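Side-chain contacts in MAGE domain-containing protein (Xenopus laevis, PDB 7DG2), which probably serves as the Nse3 subunit of the Smc5/6 complex, pairing with Nse1 through its MAGE domain and together with it shaping Nse4: residues I56-Q59 with Q60-F64; E148-V151 with K152-Y155. One frame throughout, in Å; residues are numbered along the deposited sequence.

Overall arrangement
From the N terminus, the chain first forms helix 6-23 and, after a short strand and helix, reaches helix 47-62. Interaction 1 lies where this helix ends and turns into strand 64-70, in a three-stranded antiparallel sheet. Leu58, Phe62 and Phe64 all lean on helix 6-23. Strand 75-80 and then helix 94-111 follow, and helix 142-152 leads to interaction 2, where the chain turns into strand 156-160 of a second three-stranded sheet. Each contact thus closes a short helix-to-strand turn. The two are in series, neither nested nor crossed. The centres of interactions 1 and 2 lie about 25 Å apart, and their nearest atoms about 13 Å apart. Both belong to the MAGE homology domain.

Interaction 1: residues I56-Q59 with Q60-F64; sequences ITLQ and QVFGF
Leu58 O accepts two backbone bonds where the helix ends. Phe62 N and Phe64 N both reach it at 3.1 Å, from opposite faces of the carbonyl plane. The Phe64 bond is the straighter, with an N-H...O angle of 169°. Just before this, the bonds are regular helical ones: Gln60 N to Ile56 O at 2.9 Å and Val61 N to Thr57 O. Gly63 N gives a weak bond to Gln59 O, and the Gly63 backbone also bonds to Lys81. Gly63 is the first residue to leave helical geometry, and its phi is positive.

Leu58 CD2 rests 3.9 Å from Phe62 CD1 and 4.1 Å from Phe64 CD2, so one methyl meets both rings. Phe62 CB sits over the centre of one face of the Phe64 ring, 3.6 Å above its plane. Leu58 packs on Leu20 and Leu21 of helix 6-23, and Phe62 also meets Leu12 of the Nse1 chain. On another side of the helix, Ile56 CG2 lies against the amide of Gln60, 3.5 Å from Gln60 NE2. This methyl is anti to the backbone N of Ile56, which brings it to that amide. A water donates to Gln60 OE1 at 3.3 Å and has a weak bond with Thr57 OG1. That hydroxyl is also bonded to Arg53 O. The backbone O atoms of Gln60 and Phe62 accept from the side-chain amides of Gln9 and Gln13 of the Nse1 chain, respectively.

The chemistry implies a helix end whose backbone is satisfied partly within the turn and partly by a partner subunit.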
ATOM      1  N   ILE B  56     -14.207   3.849  16.316  1.00 13.91           N
ATOM      2  CA  ILE B  56     -15.359   3.038  15.920  1.00 15.10           C
ATOM      3  C   ILE B  56     -15.478   2.986  14.403  1.00 13.96           C
ATOM      4  O   ILE B  56     -15.780   1.932  13.830  1.00 15.42           O
ATOM      5  CB  ILE B  56     -16.645   3.571  16.584  1.00 16.86           C
ATOM      6  CG1 ILE B  56     -16.563   3.381  18.106  1.00 18.34           C
ATOM      7  CG2 ILE B  56     -17.886   2.879  16.015  1.00 20.17           C
ATOM      8  CD1 ILE B  56     -16.156   1.961  18.548  1.00 25.80           C
ATOM      9  N   THR B  57     -15.232   4.115  13.720  1.00 13.59           N
ATOM     10  CA  THR B  57     -15.270   4.112  12.256  1.00 14.75           C
ATOM     11  C   THR B  57     -14.231   3.152  11.682  1.00 14.35           C
ATOM     12  O   THR B  57     -14.518   2.398  10.744  1.00 13.36           O
ATOM     13  CB  THR B  57     -15.034   5.526  11.707  1.00 16.67           C
ATOM     14  OG1 THR B  57     -16.122   6.374  12.075  1.00 18.32           O
ATOM     15  CG2 THR B  57     -14.921   5.499  10.178  1.00 15.86           C
ATOM     16  N   LEU B  58     -13.012   3.167  12.228  1.00 13.65           N
ATOM     17  CA  LEU B  58     -11.974   2.282  11.707  1.00 12.83           C
ATOM     18  C   LEU B  58     -12.325   0.814  11.942  1.00 14.60           C
ATOM     19  O   LEU B  58     -12.086  -0.034  11.073  1.00 15.04           O
ATOM     20  CB  LEU B  58     -10.627   2.636  12.339  1.00 13.27           C
ATOM     21  CG  LEU B  58      -9.990   3.901  11.766  1.00 15.71           C
ATOM     22  CD1 LEU B  58      -8.933   4.411  12.726  1.00 18.78           C
ATOM     23  CD2 LEU B  58      -9.384   3.592  10.418  1.00 15.26           C
ATOM     24  N   GLN B  59     -12.922   0.500  13.103  1.00 13.82           N
ATOM     25  CA  GLN B  59     -13.384  -0.868  13.359  1.00 15.71           C
ATOM     26  C   GLN B  59     -14.471  -1.283  12.382  1.00 16.39           C
ATOM     27  O   GLN B  59     -14.418  -2.374  11.805  1.00 19.01           O
ATOM     28  CB  GLN B  59     -13.927  -0.994  14.785  1.00 16.68           C
ATOM     29  CG  GLN B  59     -12.893  -0.839  15.842  1.00 17.16           C
ATOM     30  CD  GLN B  59     -13.487  -0.939  17.241  1.00 24.53           C
ATOM     31  OE1 GLN B  59     -14.678  -1.225  17.411  1.00 31.70           O
ATOM     32  NE2 GLN B  59     -12.662  -0.705  18.245  1.00 21.23           N
ATOM     33  N   GLN B  60     -15.492  -0.440  12.224  1.00 15.09           N
ATOM     34  CA  GLN B  60     -16.694  -0.833  11.495  1.00 15.65           C
ATOM     35  C   GLN B  60     -16.479  -0.838   9.991  1.00 18.30           C
ATOM     36  O   GLN B  60     -17.001  -1.715   9.288  1.00 20.37           O
ATOM     37  CB  GLN B  60     -17.846   0.101  11.857  1.00 20.27           C
ATOM     38  CG  GLN B  60     -18.290  -0.056  13.300  1.00 24.21           C
ATOM     39  CD  GLN B  60     -19.534   0.751  13.638  1.00 29.82           C
ATOM     40  OE1 GLN B  60     -19.948   1.627  12.877  1.00 33.41           O
ATOM     41  NE2 GLN B  60     -20.135   0.458  14.788  1.00 31.51           N
ATOM     42  N   VAL B  61     -15.739   0.139   9.476  1.00 14.24           N
ATOM     43  CA  VAL B  61     -15.595   0.257   8.023  1.00 14.15           C
ATOM     44  C   VAL B  61     -14.415  -0.553   7.509  1.00 16.78           C
ATOM     45  O   VAL B  61     -14.514  -1.206   6.466  1.00 16.20           O
ATOM     46  CB  VAL B  61     -15.478   1.739   7.627  1.00 16.94           C
ATOM     47  CG1 VAL B  61     -15.312   1.874   6.122  1.00 15.67           C
ATOM     48  CG2 VAL B  61     -16.706   2.514   8.121  1.00 15.39           C
ATOM     49  N   PHE B  62     -13.287  -0.537   8.228  1.00 14.41           N
ATOM     50  CA  PHE B  62     -12.061  -1.142   7.731  1.00 14.02           C
ATOM     51  C   PHE B  62     -11.697  -2.457   8.397  1.00 13.87           C
ATOM     52  O   PHE B  62     -10.819  -3.163   7.889  1.00 15.48           O
ATOM     53  CB  PHE B  62     -10.882  -0.172   7.924  1.00 13.00           C
ATOM     54  CG  PHE B  62     -11.003   1.096   7.115  1.00 13.62           C
ATOM     55  CD1 PHE B  62     -11.725   2.179   7.600  1.00 15.33           C
ATOM     56  CD2 PHE B  62     -10.387   1.205   5.866  1.00 19.71           C
ATOM     57  CE1 PHE B  62     -11.848   3.341   6.853  1.00 15.91           C
ATOM     58  CE2 PHE B  62     -10.510   2.369   5.110  1.00 19.27           C
ATOM     59  CZ  PHE B  62     -11.239   3.438   5.613  1.00 17.22           C
ATOM     60  N   GLY B  63     -12.302  -2.785   9.534  1.00 14.02           N
ATOM     61  CA  GLY B  63     -11.810  -3.924  10.281  1.00 14.14           C
ATOM     62  C   GLY B  63     -10.455  -3.676  10.903  1.00 15.53           C
ATOM     63  O   GLY B  63      -9.655  -4.611  11.016  1.00 14.96           O
ATOM     64  N   PHE B  64     -10.171  -2.428  11.294  1.00 13.09           N
ATOM     65  CA  PHE B  64      -8.912  -2.031  11.918  1.00 14.16           C
ATOM     66  C   PHE B  64      -9.148  -1.718  13.389  1.00 16.39           C
ATOM     67  O   PHE B  64     -10.128  -1.059  13.735  1.00 17.84           O
ATOM     68  CB  PHE B  64      -8.309  -0.763  11.306  1.00 14.45           C
ATOM     69  CG  PHE B  64      -7.867  -0.886   9.879  1.00 12.76           C
ATOM     70  CD1 PHE B  64      -7.903  -2.090   9.197  1.00 14.77           C
ATOM     71  CD2 PHE B  64      -7.382   0.238   9.225  1.00 13.83           C
ATOM     72  CE1 PHE B  64      -7.478  -2.173   7.876  1.00 14.17           C
ATOM     73  CE2 PHE B  64      -6.970   0.168   7.900  1.00 16.36           C
ATOM     74  CZ  PHE B  64      -7.013  -1.043   7.225  1.00 16.85           C
TER
HETATM   75  O   HOH W   1     -18.705   4.261  11.336  1.00 36.61           O

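Interaction 2: residues E148-V151 with K152-Y155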
ATOM      1  N   GLU B 148      17.337   0.459  11.874  1.00 24.60           N
ATOM      2  CA  GLU B 148      16.655   1.749  11.873  1.00 22.35           C
ATOM      3  C   GLU B 148      15.180   1.602  11.525  1.00 21.58           C
ATOM      4  O   GLU B 148      14.328   1.939  12.351  1.00 23.14           O
ATOM      5  CB  GLU B 148      17.357   2.724  10.904  1.00 26.15           C
ATOM      6  CG  GLU B 148      18.826   2.987  11.263  1.00 30.43           C
ATOM      7  CD  GLU B 148      19.499   4.017  10.360  1.00 39.57           C
ATOM      8  OE1 GLU B 148      18.794   4.856   9.756  1.00 38.72           O
ATOM      9  OE2 GLU B 148      20.742   3.982  10.257  1.00 43.31           O
ATOM     10  N   GLU B 149      14.855   1.076  10.344  1.00 21.97           N
ATOM     11  CA  GLU B 149      13.460   1.026   9.910  1.00 21.59           C
ATOM     12  C   GLU B 149      12.620   0.158  10.840  1.00 19.99           C
ATOM     13  O   GLU B 149      11.584   0.604  11.350  1.00 20.81           O
ATOM     14  CB  GLU B 149      13.370   0.514   8.473  1.00 22.43           C
ATOM     15  CG  GLU B 149      11.934   0.393   7.946  1.00 23.41           C
ATOM     16  CD  GLU B 149      11.881   0.178   6.437  1.00 28.45           C
ATOM     17  OE1 GLU B 149      10.931  -0.471   5.941  1.00 27.43           O
ATOM     18  OE2 GLU B 149      12.804   0.655   5.746  1.00 33.98           O
ATOM     19  N   PHE B 150      13.048  -1.088  11.072  1.00 19.04           N
ATOM     20  CA  PHE B 150      12.305  -1.960  11.986  1.00 18.49           C
ATOM     21  C   PHE B 150      12.241  -1.378  13.392  1.00 18.34           C
ATOM     22  O   PHE B 150      11.281  -1.628  14.125  1.00 17.48           O
ATOM     23  CB  PHE B 150      12.933  -3.354  12.042  1.00 20.28           C
ATOM     24  CG  PHE B 150      12.718  -4.197  10.810  1.00 21.18           C
ATOM     25  CD1 PHE B 150      11.727  -3.893   9.882  1.00 21.57           C
ATOM     26  CD2 PHE B 150      13.497  -5.328  10.607  1.00 19.88           C
ATOM     27  CE1 PHE B 150      11.531  -4.702   8.770  1.00 19.39           C
ATOM     28  CE2 PHE B 150      13.320  -6.135   9.493  1.00 18.86           C
ATOM     29  CZ  PHE B 150      12.327  -5.825   8.575  1.00 17.76           C
ATOM     30  N   VAL B 151      13.247  -0.600  13.790  1.00 17.75           N
ATOM     31  CA  VAL B 151      13.274  -0.062  15.143  1.00 18.14           C
ATOM     32  C   VAL B 151      12.323   1.123  15.282  1.00 17.51           C
ATOM     33  O   VAL B 151      11.581   1.218  16.271  1.00 19.73           O
ATOM     34  CB  VAL B 151      14.726   0.299  15.520  1.00 17.70           C
ATOM     35  CG1 VAL B 151      14.768   0.962  16.874  1.00 21.02           C
ATOM     36  CG2 VAL B 151      15.563  -0.967  15.555  1.00 19.57           C
ATOM     37  N   LYS B 152      12.303   2.019  14.287  1.00 20.12           N
ATOM     38  CA  LYS B 152      11.381   3.153  14.322  1.00 19.83           C
ATOM     39  C   LYS B 152       9.930   2.708  14.175  1.00 20.38           C
ATOM     40  O   LYS B 152       9.021   3.378  14.677  1.00 18.37           O
ATOM     41  CB  LYS B 152      11.746   4.151  13.230  1.00 21.74           C
ATOM     42  CG  LYS B 152      13.058   4.879  13.509  1.00 28.20           C
ATOM     43  CD  LYS B 152      13.825   5.145  12.234  1.00 35.10           C
ATOM     44  CE  LYS B 152      13.002   5.931  11.237  1.00 37.15           C
ATOM     45  NZ  LYS B 152      13.733   6.067   9.937  1.00 49.23           N
ATOM     46  N   GLN B 153       9.701   1.582  13.507  1.00 19.40           N
ATOM     47  CA  GLN B 153       8.367   0.991  13.458  1.00 15.23           C
ATOM     48  C   GLN B 153       7.991   0.295  14.756  1.00 17.55           C
ATOM     49  O   GLN B 153       6.828  -0.109  14.911  1.00 17.71           O
ATOM     50  CB  GLN B 153       8.291   0.011  12.284  1.00 15.97           C
ATOM     51  CG  GLN B 153       8.386   0.714  10.932  1.00 16.41           C
ATOM     52  CD  GLN B 153       8.501  -0.269   9.765  1.00 18.65           C
ATOM     53  OE1 GLN B 153       9.060  -1.362   9.904  1.00 18.86           O
ATOM     54  NE2 GLN B 153       7.968   0.120   8.613  1.00 20.76           N
ATOM     55  N   LYS B 154       8.937   0.165  15.698  1.00 18.86           N
ATOM     56  CA  LYS B 154       8.759  -0.532  16.973  1.00 16.75           C
ATOM     57  C   LYS B 154       8.546  -2.032  16.804  1.00 16.65           C
ATOM     58  O   LYS B 154       8.001  -2.681  17.702  1.00 19.50           O
ATOM     59  CB  LYS B 154       7.609   0.048  17.802  1.00 20.39           C
ATOM     60  CG  LYS B 154       7.665   1.550  17.976  1.00 25.54           C
ATOM     61  CD  LYS B 154       8.915   1.979  18.677  1.00 26.54           C
ATOM     62  CE  LYS B 154       8.739   3.395  19.220  1.00 34.77           C
ATOM     63  NZ  LYS B 154       9.979   3.874  19.877  1.00 30.11           N
ATOM     64  N   TYR B 155       8.974  -2.605  15.674  1.00 17.65           N
ATOM     65  CA  TYR B 155       9.018  -4.062  15.586  1.00 18.34           C
ATOM     66  C   TYR B 155      10.152  -4.631  16.421  1.00 17.93           C
ATOM     67  O   TYR B 155      10.029  -5.727  16.966  1.00 18.72           O
ATOM     68  CB  TYR B 155       9.189  -4.518  14.140  1.00 17.61           C
ATOM     69  CG  TYR B 155       7.922  -4.521  13.321  1.00 17.67           C
ATOM     70  CD1 TYR B 155       6.839  -5.307  13.689  1.00 16.33           C
ATOM     71  CD2 TYR B 155       7.837  -3.778  12.145  1.00 18.39           C
ATOM     72  CE1 TYR B 155       5.682  -5.340  12.914  1.00 18.02           C
ATOM     73  CE2 TYR B 155       6.693  -3.789  11.378  1.00 17.78           C
ATOM     74  CZ  TYR B 155       5.629  -4.576  11.757  1.00 19.27           C
ATOM     75  OH  TYR B 155       4.491  -4.567  10.983  1.00 21.31           O
TER
HETATM   76  O   HOH W   2       9.406  -2.498   7.394  1.00 29.28           O
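Lys152 N begins the turn by donating to Glu148 O at 2.8 Å. A chi2 of 145° bends the chain and brings Lys152 CD to 3.2 Å from Glu148 O. Lys152 NZ stops 5.2 Å from Glu148 OE1, near but not in contact.

Gln153 N bonds to Glu149 O at 3.0 Å. The Gln153 side chain runs alongside that of Glu149, with its amide nearly perpendicular to the carboxylate (86°). A water donates to both Gln153 OE1 and Glu149 OE1. Gln153 OE1 also lies in plane at the edge of the Phe150 ring, 3.7 Å from Phe150 CD1. Gln153 NE2 bonds to Lys26 O, and Glu149 OE1 has a salt bridge to Lys98. With an alanine at Gln153, Lys26 O would probably lose this donor and the bridging water one of its acceptors.

Lys154 has positive phi and bonds through N to Val151 O at 2.9 Å. Tyr155 N gives a weak bond to Phe150 O, completing a Schellman motif. Tyr155 OH bonds to Glu180 of its own chain and to Arg64 of the Nse4 chain.

Phe150 and Tyr155 both pack on Leu102 of helix 94-111. Tyr155 also touches Arg176 of helix 175-180, while Phe150 and Val151 meet strand 156-160.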